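Side-chain contacts in SCARECROW-LIKE protein 7 (Oryza sativa Japonica Group, PDB 5HYZ), which probably acts as a GRAS-family transcription factor in plant development and abiotic stress resistance, binding DNA in vitro and forming a homodimer: residues Asp270-Arg275 / Ser345-Ser350; Thr82-Asp85 / Tyr89-Phe92; Ser264-Leu269 / Arg282-Met287; Gly240-Ser245 / Gly289-Arg294; Phe358-Leu361 / Arg366-Leu369. One frame throughout, in Å; residues are numbered along the deposited sequence.

Contact 1 (Asp270-Arg275 / Ser345-Ser350); sequences DVAMTR and SKYKYS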
# COMPACT_ATOMS: atom_id res chain seq x y z
N ASP A 270 -1.73 -6.61 -16.78
CA ASP A 270 -1.31 -8.00 -17.04
C ASP A 270 -0.28 -8.48 -16.05
O ASP A 270 -0.22 -9.67 -15.72
CB ASP A 270 -0.69 -8.12 -18.43
CG ASP A 270 -0.52 -9.57 -18.86
OD1 ASP A 270 -1.49 -10.33 -18.73
OD2 ASP A 270 0.59 -9.95 -19.30
N VAL A 271 0.60 -7.58 -15.63
CA VAL A 271 1.62 -8.02 -14.69
C VAL A 271 1.00 -8.18 -13.30
O VAL A 271 1.51 -8.95 -12.47
CB VAL A 271 2.84 -7.02 -14.70
CG1 VAL A 271 3.81 -7.33 -13.60
CG2 VAL A 271 3.56 -7.09 -16.03
N ALA A 272 -0.10 -7.48 -13.04
CA ALA A 272 -0.68 -7.42 -11.69
C ALA A 272 -1.73 -8.48 -11.38
O ALA A 272 -1.87 -8.91 -10.24
CB ALA A 272 -1.29 -6.00 -11.45
N MSE A 273 -2.49 -8.91 -12.39
CA MSE A 273 -3.62 -9.80 -12.15
C MSE A 273 -3.58 -11.03 -13.06
O MSE A 273 -2.90 -11.03 -14.08
CB MSE A 273 -4.93 -9.03 -12.36
CG MSE A 273 -5.11 -7.86 -11.40
SE MSE A 273 -6.61 -6.72 -11.98
CE MSE A 273 -5.89 -6.33 -13.70
N THR A 274 -4.29 -12.09 -12.69
CA THR A 274 -4.32 -13.31 -13.52
C THR A 274 -5.09 -13.07 -14.82
O THR A 274 -6.01 -12.24 -14.86
CB THR A 274 -4.99 -14.49 -12.80
OG1 THR A 274 -6.34 -14.14 -12.51
CG2 THR A 274 -4.29 -14.79 -11.48
N ARG A 275 -4.73 -13.84 -15.86
CA ARG A 275 -5.44 -13.86 -17.15
C ARG A 275 -6.93 -14.22 -17.05
O ARG A 275 -7.71 -13.85 -17.91
CB ARG A 275 -4.75 -14.85 -18.10
CG ARG A 275 -3.36 -14.45 -18.57
CD ARG A 275 -3.47 -13.38 -19.66
NE ARG A 275 -2.19 -12.74 -19.94
CZ ARG A 275 -1.32 -13.13 -20.87
NH1 ARG A 275 -1.60 -14.16 -21.65
NH2 ARG A 275 -0.18 -12.46 -21.05
N SER A 345 10.71 -6.72 -10.03
CA SER A 345 11.33 -6.44 -11.32
C SER A 345 10.39 -6.60 -12.52
O SER A 345 10.63 -6.00 -13.58
CB SER A 345 12.59 -7.35 -11.52
OG SER A 345 12.23 -8.68 -11.90
N LYS A 346 9.33 -7.41 -12.40
CA LYS A 346 8.46 -7.57 -13.56
C LYS A 346 7.61 -6.32 -13.82
O LYS A 346 7.08 -6.14 -14.93
CB LYS A 346 7.56 -8.80 -13.43
CG LYS A 346 6.62 -8.79 -12.24
CD LYS A 346 5.98 -10.19 -12.05
CE LYS A 346 4.73 -10.17 -11.18
NZ LYS A 346 5.05 -10.03 -9.72
N TYR A 347 7.48 -5.45 -12.82
CA TYR A 347 6.76 -4.18 -13.03
C TYR A 347 7.66 -3.17 -13.72
O TYR A 347 8.87 -3.21 -13.56
CB TYR A 347 6.24 -3.64 -11.71
CG TYR A 347 5.14 -4.47 -11.11
CD1 TYR A 347 3.83 -4.27 -11.48
CD2 TYR A 347 5.41 -5.45 -10.15
CE1 TYR A 347 2.80 -5.03 -10.91
CE2 TYR A 347 4.40 -6.22 -9.58
CZ TYR A 347 3.10 -5.99 -9.96
OH TYR A 347 2.06 -6.69 -9.42
N LYS A 348 7.08 -2.27 -14.51
CA LYS A 348 7.88 -1.38 -15.32
C LYS A 348 7.53 0.08 -15.00
O LYS A 348 7.55 0.91 -15.88
CB LYS A 348 7.64 -1.62 -16.82
CG LYS A 348 7.77 -3.12 -17.22
CD LYS A 348 9.12 -3.63 -16.82
CE LYS A 348 9.29 -5.12 -17.18
NZ LYS A 348 10.38 -5.83 -16.39
N TYR A 349 7.22 0.36 -13.73
CA TYR A 349 6.93 1.75 -13.35
C TYR A 349 8.16 2.57 -13.15
O TYR A 349 9.19 2.08 -12.64
CB TYR A 349 6.11 1.77 -12.05
CG TYR A 349 4.74 1.18 -12.22
CD1 TYR A 349 3.76 1.81 -13.05
CD2 TYR A 349 4.40 0.03 -11.55
CE1 TYR A 349 2.49 1.27 -13.16
CE2 TYR A 349 3.13 -0.51 -11.68
CZ TYR A 349 2.19 0.11 -12.52
OH TYR A 349 0.93 -0.46 -12.62
N SER A 350 8.10 3.83 -13.56
CA SER A 350 9.17 4.79 -13.24
C SER A 350 8.60 6.16 -13.21
O SER A 350 7.44 6.34 -13.56
CB SER A 350 10.33 4.76 -14.29
OG SER A 350 9.91 5.31 -15.52

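Contact 2 (Thr82-Asp85 / Tyr89-Phe92); sequences TLND and YSKF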
# COMPACT_ATOMS: atom_id res chain seq x y z
N THR A 82 -10.69 -2.03 -7.89
CA THR A 82 -9.81 -3.01 -8.48
C THR A 82 -8.49 -2.38 -9.01
O THR A 82 -7.39 -2.88 -8.72
CB THR A 82 -10.53 -3.73 -9.64
OG1 THR A 82 -11.55 -4.55 -9.09
CG2 THR A 82 -9.61 -4.61 -10.37
N LEU A 83 -8.64 -1.31 -9.81
CA LEU A 83 -7.50 -0.68 -10.46
C LEU A 83 -6.55 -0.23 -9.38
O LEU A 83 -5.35 -0.44 -9.49
CB LEU A 83 -7.93 0.48 -11.35
CG LEU A 83 -6.90 1.22 -12.21
CD1 LEU A 83 -6.11 0.25 -13.12
CD2 LEU A 83 -7.56 2.30 -13.03
N ASN A 84 -7.08 0.38 -8.32
CA ASN A 84 -6.21 0.93 -7.30
C ASN A 84 -5.63 -0.08 -6.33
O ASN A 84 -4.60 0.18 -5.69
CB ASN A 84 -6.93 2.04 -6.55
CG ASN A 84 -7.41 3.16 -7.50
OD1 ASN A 84 -6.80 3.46 -8.54
ND2 ASN A 84 -8.53 3.79 -7.13
N ASP A 85 -6.25 -1.25 -6.23
CA ASP A 85 -5.58 -2.34 -5.56
C ASP A 85 -4.45 -2.97 -6.44
O ASP A 85 -3.45 -3.46 -5.95
CB ASP A 85 -6.60 -3.40 -5.14
CG ASP A 85 -5.96 -4.51 -4.34
OD1 ASP A 85 -5.73 -4.32 -3.13
OD2 ASP A 85 -5.65 -5.57 -4.94
N TYR A 89 -1.43 3.99 -9.51
CA TYR A 89 -1.88 5.25 -10.10
C TYR A 89 -2.53 6.22 -9.12
O TYR A 89 -2.06 7.38 -8.99
CB TYR A 89 -2.85 4.98 -11.28
CG TYR A 89 -2.22 4.09 -12.37
CD1 TYR A 89 -1.07 4.50 -13.03
CD2 TYR A 89 -2.77 2.86 -12.71
CE1 TYR A 89 -0.46 3.68 -14.00
CE2 TYR A 89 -2.18 2.04 -13.69
CZ TYR A 89 -1.04 2.45 -14.32
OH TYR A 89 -0.43 1.67 -15.30
N SER A 90 -3.58 5.80 -8.41
CA SER A 90 -4.26 6.76 -7.55
C SER A 90 -3.40 7.13 -6.35
O SER A 90 -3.41 8.29 -5.92
CB SER A 90 -5.66 6.23 -7.10
OG SER A 90 -5.50 5.09 -6.24
N LYS A 91 -2.62 6.21 -5.81
CA LYS A 91 -1.82 6.54 -4.68
C LYS A 91 -0.74 7.55 -5.08
O LYS A 91 -0.45 8.50 -4.34
CB LYS A 91 -1.19 5.26 -4.04
CG LYS A 91 -0.56 5.55 -2.67
CD LYS A 91 -0.50 4.32 -1.75
CE LYS A 91 -0.04 4.69 -0.31
NZ LYS A 91 1.00 3.75 0.27
N PHE A 92 -0.12 7.31 -6.24
CA PHE A 92 0.87 8.25 -6.76
C PHE A 92 0.30 9.66 -6.85
O PHE A 92 0.85 10.67 -6.42
CB PHE A 92 1.29 7.83 -8.15
CG PHE A 92 2.05 8.91 -8.89
CD1 PHE A 92 3.36 9.24 -8.53
CD2 PHE A 92 1.44 9.59 -9.93
CE1 PHE A 92 4.04 10.25 -9.20
CE2 PHE A 92 2.13 10.64 -10.60
CZ PHE A 92 3.40 10.95 -10.23
O HOH W 1 -3.12 3.28 -6.18

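Contact 3 (Ser264-Leu269 / Arg282-Met287); sequences SLFESL and RVERWM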
# COMPACT_ATOMS: atom_id res chain seq x y z
N SER A 264 -0.06 0.62 -22.77
CA SER A 264 0.64 0.66 -21.47
C SER A 264 -0.27 0.28 -20.29
O SER A 264 0.14 -0.55 -19.45
CB SER A 264 1.27 2.05 -21.22
OG SER A 264 2.06 2.39 -22.34
N LEU A 265 -1.48 0.87 -20.22
CA LEU A 265 -2.41 0.49 -19.14
C LEU A 265 -2.73 -1.03 -19.10
O LEU A 265 -2.74 -1.68 -18.02
CB LEU A 265 -3.75 1.23 -19.24
CG LEU A 265 -3.70 2.71 -18.85
CD1 LEU A 265 -5.02 3.36 -19.17
CD2 LEU A 265 -3.38 2.80 -17.34
N PHE A 266 -3.03 -1.58 -20.28
CA PHE A 266 -3.37 -3.02 -20.37
C PHE A 266 -2.20 -3.87 -19.93
O PHE A 266 -2.42 -4.87 -19.22
CB PHE A 266 -3.80 -3.40 -21.81
CG PHE A 266 -5.28 -3.15 -22.08
CD1 PHE A 266 -5.80 -1.86 -22.01
CD2 PHE A 266 -6.13 -4.20 -22.40
CE1 PHE A 266 -7.15 -1.63 -22.23
CE2 PHE A 266 -7.48 -3.98 -22.63
CZ PHE A 266 -8.00 -2.71 -22.56
N GLU A 267 -0.98 -3.51 -20.34
CA GLU A 267 0.20 -4.24 -19.91
C GLU A 267 0.41 -4.19 -18.38
O GLU A 267 0.75 -5.21 -17.74
CB GLU A 267 1.44 -3.73 -20.61
CG GLU A 267 1.55 -4.15 -22.06
CD GLU A 267 2.74 -3.51 -22.77
OE1 GLU A 267 3.67 -3.06 -22.04
OE2 GLU A 267 2.76 -3.45 -24.04
N SER A 268 0.20 -3.01 -17.79
CA SER A 268 0.33 -2.92 -16.31
C SER A 268 -0.74 -3.76 -15.58
O SER A 268 -0.50 -4.28 -14.50
CB SER A 268 0.30 -1.46 -15.88
OG SER A 268 -1.00 -0.94 -15.93
N LEU A 269 -1.91 -3.93 -16.18
CA LEU A 269 -2.87 -4.85 -15.56
C LEU A 269 -2.39 -6.29 -15.67
O LEU A 269 -2.65 -7.10 -14.77
CB LEU A 269 -4.26 -4.75 -16.22
CG LEU A 269 -5.10 -3.51 -15.95
CD1 LEU A 269 -6.56 -3.74 -16.38
CD2 LEU A 269 -5.03 -3.13 -14.49
N ARG A 282 -13.65 -6.71 -15.91
CA ARG A 282 -14.55 -5.63 -15.62
C ARG A 282 -13.82 -4.30 -15.89
O ARG A 282 -14.38 -3.41 -16.50
CB ARG A 282 -15.07 -5.67 -14.17
CG ARG A 282 -16.15 -4.62 -13.89
CD ARG A 282 -16.70 -4.69 -12.46
NE ARG A 282 -17.18 -6.04 -12.17
CZ ARG A 282 -16.52 -6.94 -11.45
NH1 ARG A 282 -15.35 -6.63 -10.91
NH2 ARG A 282 -17.03 -8.15 -11.25
N VAL A 283 -12.59 -4.19 -15.41
CA VAL A 283 -11.87 -2.93 -15.64
C VAL A 283 -11.65 -2.68 -17.13
O VAL A 283 -11.94 -1.59 -17.65
CB VAL A 283 -10.50 -2.96 -14.92
CG1 VAL A 283 -9.65 -1.72 -15.34
CG2 VAL A 283 -10.74 -2.97 -13.40
N GLU A 284 -11.14 -3.70 -17.80
CA GLU A 284 -10.84 -3.61 -19.23
C GLU A 284 -12.08 -3.26 -20.08
O GLU A 284 -12.00 -2.46 -21.01
CB GLU A 284 -10.17 -4.90 -19.69
CG GLU A 284 -8.72 -5.04 -19.13
CD GLU A 284 -8.16 -6.43 -19.26
OE1 GLU A 284 -8.97 -7.35 -19.50
OE2 GLU A 284 -6.93 -6.62 -19.13
N ARG A 285 -13.23 -3.80 -19.73
CA ARG A 285 -14.44 -3.56 -20.53
C ARG A 285 -15.23 -2.32 -20.13
O ARG A 285 -15.56 -1.49 -20.98
CB ARG A 285 -15.34 -4.80 -20.43
CG ARG A 285 -16.67 -4.60 -21.07
CD ARG A 285 -17.51 -5.84 -20.95
NE ARG A 285 -18.77 -5.65 -21.69
CZ ARG A 285 -19.76 -6.55 -21.75
NH1 ARG A 285 -19.64 -7.72 -21.13
NH2 ARG A 285 -20.86 -6.29 -22.45
N TRP A 286 -15.53 -2.17 -18.84
CA TRP A 286 -16.43 -1.14 -18.37
C TRP A 286 -15.75 0.16 -18.06
O TRP A 286 -16.39 1.20 -18.03
CB TRP A 286 -17.19 -1.64 -17.12
CG TRP A 286 -18.10 -2.72 -17.52
CD1 TRP A 286 -18.03 -4.06 -17.20
CD2 TRP A 286 -19.20 -2.58 -18.43
NE1 TRP A 286 -19.05 -4.74 -17.83
CE2 TRP A 286 -19.78 -3.86 -18.58
CE3 TRP A 286 -19.76 -1.49 -19.11
CZ2 TRP A 286 -20.90 -4.08 -19.40
CZ3 TRP A 286 -20.88 -1.70 -19.92
CH2 TRP A 286 -21.44 -2.99 -20.06
N MSE A 287 -14.44 0.13 -17.83
CA MSE A 287 -13.77 1.40 -17.62
C MSE A 287 -12.98 1.74 -18.88
O MSE A 287 -13.34 2.68 -19.58
CB MSE A 287 -12.87 1.36 -16.38
CG MSE A 287 -12.23 2.71 -16.11
SE MSE A 287 -11.18 2.61 -14.43
CE MSE A 287 -12.54 3.42 -13.19
O HOH W 2 -4.56 -6.49 -20.16

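Contact 4 (Gly240-Ser245 / Gly289-Arg294); sequences GEYEVS and GERIQR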
# COMPACT_ATOMS: atom_id res chain seq x y z
N GLY A 240 -4.23 16.44 -11.36
CA GLY A 240 -3.73 15.12 -11.73
C GLY A 240 -4.51 14.64 -12.94
O GLY A 240 -5.74 14.59 -12.89
N GLU A 241 -3.84 14.25 -14.03
CA GLU A 241 -4.56 14.02 -15.27
C GLU A 241 -3.94 12.85 -16.03
O GLU A 241 -2.77 12.54 -15.85
CB GLU A 241 -4.56 15.29 -16.13
CG GLU A 241 -5.78 16.24 -15.93
CD GLU A 241 -7.11 15.51 -16.17
OE1 GLU A 241 -7.10 14.57 -16.98
OE2 GLU A 241 -8.13 15.82 -15.53
N TYR A 242 -4.75 12.20 -16.85
CA TYR A 242 -4.25 11.16 -17.77
C TYR A 242 -3.38 11.80 -18.85
O TYR A 242 -3.76 12.82 -19.45
CB TYR A 242 -5.43 10.44 -18.41
CG TYR A 242 -6.36 9.77 -17.40
CD1 TYR A 242 -5.93 8.67 -16.68
CD2 TYR A 242 -7.65 10.26 -17.18
CE1 TYR A 242 -6.78 8.02 -15.75
CE2 TYR A 242 -8.51 9.63 -16.26
CZ TYR A 242 -8.07 8.50 -15.56
OH TYR A 242 -8.91 7.89 -14.66
N GLU A 243 -2.25 11.18 -19.15
CA GLU A 243 -1.30 11.83 -20.04
C GLU A 243 -1.51 11.33 -21.44
O GLU A 243 -0.76 10.45 -21.90
CB GLU A 243 0.14 11.53 -19.53
CG GLU A 243 1.25 12.23 -20.29
CD GLU A 243 1.11 13.72 -20.26
OE1 GLU A 243 0.89 14.29 -19.16
OE2 GLU A 243 1.22 14.34 -21.33
N VAL A 244 -2.54 11.84 -22.12
CA VAL A 244 -2.80 11.32 -23.50
C VAL A 244 -3.57 12.41 -24.22
O VAL A 244 -4.43 13.03 -23.62
CB VAL A 244 -3.55 9.95 -23.48
CG1 VAL A 244 -4.91 10.08 -22.81
CG2 VAL A 244 -3.66 9.41 -24.94
N SER A 245 -3.19 12.68 -25.49
CA SER A 245 -3.78 13.79 -26.21
C SER A 245 -5.00 13.31 -27.02
O SER A 245 -4.86 12.79 -28.14
CB SER A 245 -2.71 14.43 -27.16
OG SER A 245 -3.29 15.57 -27.79
N GLY A 289 -12.62 0.04 -21.86
CA GLY A 289 -13.36 -0.17 -23.11
C GLY A 289 -14.35 0.91 -23.44
O GLY A 289 -14.47 1.38 -24.60
N GLU A 290 -15.08 1.37 -22.43
CA GLU A 290 -15.99 2.50 -22.63
C GLU A 290 -15.25 3.79 -23.01
O GLU A 290 -15.70 4.55 -23.87
CB GLU A 290 -16.83 2.75 -21.38
CG GLU A 290 -17.82 1.61 -21.13
CD GLU A 290 -18.88 1.59 -22.22
OE1 GLU A 290 -19.73 2.50 -22.20
OE2 GLU A 290 -18.79 0.74 -23.13
N ARG A 291 -14.11 4.05 -22.36
CA ARG A 291 -13.33 5.24 -22.70
C ARG A 291 -12.83 5.18 -24.13
O ARG A 291 -12.82 6.20 -24.87
CB ARG A 291 -12.16 5.40 -21.73
CG ARG A 291 -12.67 5.82 -20.34
CD ARG A 291 -11.59 5.70 -19.27
NE ARG A 291 -12.17 6.03 -17.95
CZ ARG A 291 -11.46 6.13 -16.82
NH1 ARG A 291 -10.15 5.92 -16.84
NH2 ARG A 291 -12.09 6.43 -15.69
N ILE A 292 -12.40 4.00 -24.52
CA ILE A 292 -11.94 3.76 -25.90
C ILE A 292 -13.10 4.05 -26.88
O ILE A 292 -12.92 4.73 -27.88
CB ILE A 292 -11.40 2.32 -26.03
CG1 ILE A 292 -10.05 2.21 -25.27
CG2 ILE A 292 -11.14 1.91 -27.49
CD1 ILE A 292 -9.68 0.74 -24.94
N GLN A 293 -14.30 3.54 -26.57
CA GLN A 293 -15.47 3.85 -27.39
C GLN A 293 -15.67 5.36 -27.54
O GLN A 293 -16.01 5.87 -28.63
CB GLN A 293 -16.74 3.22 -26.78
CG GLN A 293 -16.75 1.71 -26.83
CD GLN A 293 -17.13 1.20 -28.20
OE1 GLN A 293 -17.71 1.94 -29.00
NE2 GLN A 293 -16.80 -0.06 -28.49
N ARG A 294 -15.47 6.10 -26.46
CA ARG A 294 -15.72 7.52 -26.53
C ARG A 294 -14.66 8.22 -27.38
O ARG A 294 -14.98 9.16 -28.10
CB ARG A 294 -15.79 8.11 -25.12
CG ARG A 294 -16.87 7.42 -24.33
CD ARG A 294 -17.37 8.18 -23.15
NE ARG A 294 -18.36 7.37 -22.45
CZ ARG A 294 -18.10 6.59 -21.41
NH1 ARG A 294 -16.86 6.52 -20.90
NH2 ARG A 294 -19.08 5.88 -20.86

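Contact 5 (Phe358-Leu361 / Arg366-Leu369); sequences FLSL and RPLL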
# COMPACT_ATOMS: atom_id res chain seq x y z
N PHE A 358 5.85 19.28 -14.32
CA PHE A 358 5.01 18.08 -14.16
C PHE A 358 5.80 16.88 -13.65
O PHE A 358 6.94 16.71 -14.08
CB PHE A 358 4.39 17.64 -15.49
CG PHE A 358 3.46 18.66 -16.08
CD1 PHE A 358 2.11 18.67 -15.72
CD2 PHE A 358 3.92 19.59 -17.05
CE1 PHE A 358 1.23 19.61 -16.32
CE2 PHE A 358 3.03 20.54 -17.64
CZ PHE A 358 1.71 20.56 -17.27
N LEU A 359 5.18 16.01 -12.87
CA LEU A 359 5.84 14.72 -12.51
C LEU A 359 4.90 13.66 -12.96
O LEU A 359 3.73 13.71 -12.64
CB LEU A 359 6.09 14.61 -11.01
CG LEU A 359 6.80 13.30 -10.60
CD1 LEU A 359 8.20 13.24 -11.18
CD2 LEU A 359 6.88 13.27 -9.11
N SER A 360 5.37 12.66 -13.71
CA SER A 360 4.44 11.68 -14.25
C SER A 360 4.87 10.28 -13.88
O SER A 360 6.09 9.95 -13.89
CB SER A 360 4.36 11.86 -15.79
OG SER A 360 3.39 11.01 -16.34
N LEU A 361 3.89 9.43 -13.62
CA LEU A 361 4.13 8.02 -13.39
C LEU A 361 4.01 7.37 -14.75
O LEU A 361 3.03 7.57 -15.48
CB LEU A 361 3.12 7.44 -12.41
CG LEU A 361 3.05 5.94 -12.23
CD1 LEU A 361 4.41 5.50 -11.65
CD2 LEU A 361 1.89 5.53 -11.30
N ARG A 366 6.84 5.40 -20.68
CA ARG A 366 5.75 6.16 -21.27
C ARG A 366 4.89 6.77 -20.14
O ARG A 366 4.28 6.02 -19.41
CB ARG A 366 4.92 5.23 -22.18
CG ARG A 366 3.38 5.47 -22.43
CD ARG A 366 2.99 6.90 -22.66
NE ARG A 366 1.72 7.13 -23.37
CZ ARG A 366 1.16 8.33 -23.37
NH1 ARG A 366 1.76 9.31 -22.67
NH2 ARG A 366 0.04 8.59 -24.04
N PRO A 367 4.85 8.08 -20.04
CA PRO A 367 4.10 8.79 -18.99
C PRO A 367 2.63 8.42 -19.07
O PRO A 367 2.10 8.47 -20.19
CB PRO A 367 4.32 10.28 -19.33
CG PRO A 367 5.52 10.32 -20.19
CD PRO A 367 5.65 9.00 -20.88
N LEU A 368 1.98 8.08 -17.95
CA LEU A 368 0.58 7.72 -17.99
C LEU A 368 -0.28 8.63 -17.14
O LEU A 368 -1.43 8.94 -17.53
CB LEU A 368 0.36 6.29 -17.49
CG LEU A 368 0.95 5.19 -18.36
CD1 LEU A 368 0.59 3.85 -17.79
CD2 LEU A 368 0.49 5.32 -19.86
N LEU A 369 0.25 9.02 -15.99
CA LEU A 369 -0.60 9.83 -15.02
C LEU A 369 0.28 10.95 -14.52
O LEU A 369 1.34 10.70 -13.94
CB LEU A 369 -1.08 8.98 -13.83
CG LEU A 369 -2.32 9.55 -13.13
CD1 LEU A 369 -2.79 8.53 -12.12
CD2 LEU A 369 -2.03 10.81 -12.40

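Contact 1 (Asp270-Arg275 / Ser345-Ser350)
V271, in the last turn of helix 251-272, sets its CG1 methyl over the ring of Y347. This is a CH-pi contact: CG1 lies 3.7 Å from the centroid of the Y347 ring and only 14° off the ring normal, so the methyl sits above the middle of the face. The rotamer explains it, since CG1 lies opposite the backbone N (chi1 171°) and is directed out from the helix toward the loop 345-348. A272 meets the same ring differently, its CB standing at the edge near the ring plane, 4.2 Å from Y347 CE1.

Aliphatic packing completes the grip on V271. The chain of K346 runs past the methyl in the opposite direction, and V271 CG1 is 3.4 Å from K346 CG, closer than carbons usually pack. K346 is extended as far as CE, which comes to 3.7 Å from V271 O, and bends only at chi4 (-76°), turning NZ aside.

Ionic and polar bonds act within each segment and none crosses between them. R275 holds D270 side-on, NE donating to D270 OD1 at 2.8 Å and NH2 to OD2, both on the syn side of the carboxylate, and R280 is a second partner of OD1. This pairing ties the chain that leaves the helix back to its last turns. On the other segment K348 NZ donates to S345 O at 2.8 Å.

The contact lies at the surface, joining the C-terminal end of helix 251-272 to the loop that enters strand 349-354. W363 of strand 358-363 also touches V271, and A86 of helix 74-86 borders A272.

Contact 2 (Thr82-Asp85 / Tyr89-Phe92)
N84 and S90, whose CA atoms are 6.2 Å apart, are the nearest pair between two consecutive helices: 82-85 belongs to the final turns of helix 74-86, and 89-92 forms the first turn of helix 89-104. A water spans the backbones at this junction. It accepts from K91 N at 3.0 Å and donates a weak bond to N84 O at 3.5 Å, linking an amide of the new helix's first turn with a carbonyl near the end of the old one.

S90 OG sits over the face of the N84 side-chain amide, straight above CG at 3.0 Å. It lies 3.1 Å from N84 OD1, but because it stands above the amide plane, in which the ND2 hydrogens lie, the angles are poor for a hydrogen bond with either end of the group. With chi1 at 66°, S90 OG is placed between its own backbone N and carbonyl carbon, on the side where the asparagine lies.

L83 supplies the apolar part, its CD1 methyl meeting the edge of the Y89 ring near the ring plane, 4.3 Å from CD2. The hydroxyl of Y89 is hydrogen-bonded to S268 of helix 251-272, while L361, L368 and L369 touch the same tyrosine from the strands.

With no direct hydrogen bond between the segments, this corner of the predicted VHIID region is joined by packing and by a water whose bond to N84 O is weak.

Contact 3 (Ser264-Leu269 / Arg282-Met287)
Neighbouring helices 251-272 and 278-296 form an antiparallel helical hairpin, and F266 and L269 of the first pack against V283 and E284 of the second. The L269 CD1 methyl fits between two residues of the facing turn, 3.8 Å from V283 CG1 and 3.7 Å from E284 CG. F266 approaches E284 obliquely, with CE2 of the ring 3.9 Å from CG of the glutamate. Ring and carboxylate planes are only 4° apart, although the two side chains cross at a slant.

The axes of the two short segments run at 153° to each other and come no closer than 11.5 Å, a wide spacing spanned chiefly by F266, L269 and E284 within the predicted PFYRE region; helix 278-296 also widens into a pi-type turn at 283-287.

E284 reaches across by its aliphatic part, extended beyond CG (chi2 165°), which brings its buried carboxylate beside helix 251-272. There a water donates to both E284 OE2, at 2.6 Å, and F266 O, at 2.8 Å. R280 forms a salt bridge with OE2 and R42 of helix 39-57 with OE1; two arginines and a water donor would be expected to favour the ionised carboxylate. The F266 side chain also packs on R42, L43 and Y46 of helix 39-57.

Contact 4 (Gly240-Ser245 / Gly289-Arg294)
R291 and Y242 alone join these segments, linking helix 278-296 to the end of strand 236-242 across a CA-CA separation of 11.9 Å. Along the helix, G289 comes first, its carbonyl accepting from Q293 N at 2.9 Å in a regular helical turn. E290 follows and does not touch the strand; its OE1 forms a long ion pair with R294 NH2 at 3.7 Å, in which the oxygen lies well out of the guanidinium plane and no N-H is directed at it.

R291 spans the gap. Its chain is extended from CG to NE, carrying the guanidinium outward from the helix to the phenol of Y242. NH1 donates to Y242 OH at 3.2 Å, but the N-H...O angle of 133° makes this a weak bond. The side chains cross at about a right angle, with ring and guanidinium planes 60° apart, so the groups do not stack; NH1 lies oblique to the ring, 3.6 Å from Y242 CZ.

I292 and Q293 serve other neighbours: I292 packs on Y46 and F47 of helix 39-57 and on Y262, while Q293 makes a weak hydrogen bond to D49. R294, closing the segment, touches E306.

On the strand side, Y242 meets Y212 of the predicted LXXLL motif edge-to-face and touches Y261 of helix 251-272. Beyond it the chain turns at E243, the centre of an inverse gamma turn, whose backbone still bonds to strand 366-374. The arrangement is a sparse polar bridge between the C-terminal end of strand 236-242 in the mixed, Rossmann-like sheet and a helix of the adjoining bundle.

Contact 5 (Phe358-Leu361 / Arg366-Leu369)
L361 O is gripped by two successive amides of the facing strand, L368 N at 2.7 Å and L369 N at 3.2 Å. The two bonds are equally straight, each with an N-H...O angle of 160°, but L369 N lies in the carbonyl plane and L368 N is tilted 20° from it. Two residues thus face one, which makes this a classic beta bulge in the hairpin of strands 358-363 and 366-374. The return bond, L361 N to L369 O at 2.9 Å, completes an antiparallel hydrogen-bonded pair. The axes of the short strand segments stand at 98°, and the chain turns a corner at L369.

S360 lies beside the bulge. Its OG, carried opposite the backbone N, comes to 3.2 Å from P367 CB and equally near L369 O, toward which any hydrogen bond would be weak and is not settled; the hydroxyl is also hydrogen-bonded to T370. S360 CA adds a CA-H...O contact to L369 O at 3.3 Å, so that carbonyl is approached by the L361 amide and by the serine backbone.

L361 and L369 are directed to the same face of the sheet, where F92 of helix 89-104 packs on L361. L368 touches Y261 and S264 of helix 251-272, and its carbonyl oxygen accepts from E243 N, pairing the strand with 236-242.

Chemically, the hairpin in the predicted SAW region is held here by backbone bonds in a buried setting. The doubled use of L361 O satisfies both amides of the bulge, consistent with the strand changing direction at L369 while its pairing with L361 persists, and L361 and L369 cover the face toward helix 89-104.

Contacts 3 and 5 are buried, contact 2 is partly so, and contacts 1 and 4 lie at the surface. Contacts 1 and 3 share helix 251-272, whereas contacts 3 and 4 share helix 278-296, and the strands of contacts 4 and 5 are neighbours in one sheet. Contact 2 touches both contact 3 and contact 5 through Y89. Chemistry follows place. Backbone bonds dominate within the sheet, apolar packing with a buried carboxylate between the helices of contact 3, CH-pi contact at the helix end of contact 1, amide-hydroxyl packing with a bridging water at the helix-helix corner of contact 2, and a single weak polar bond in contact 4.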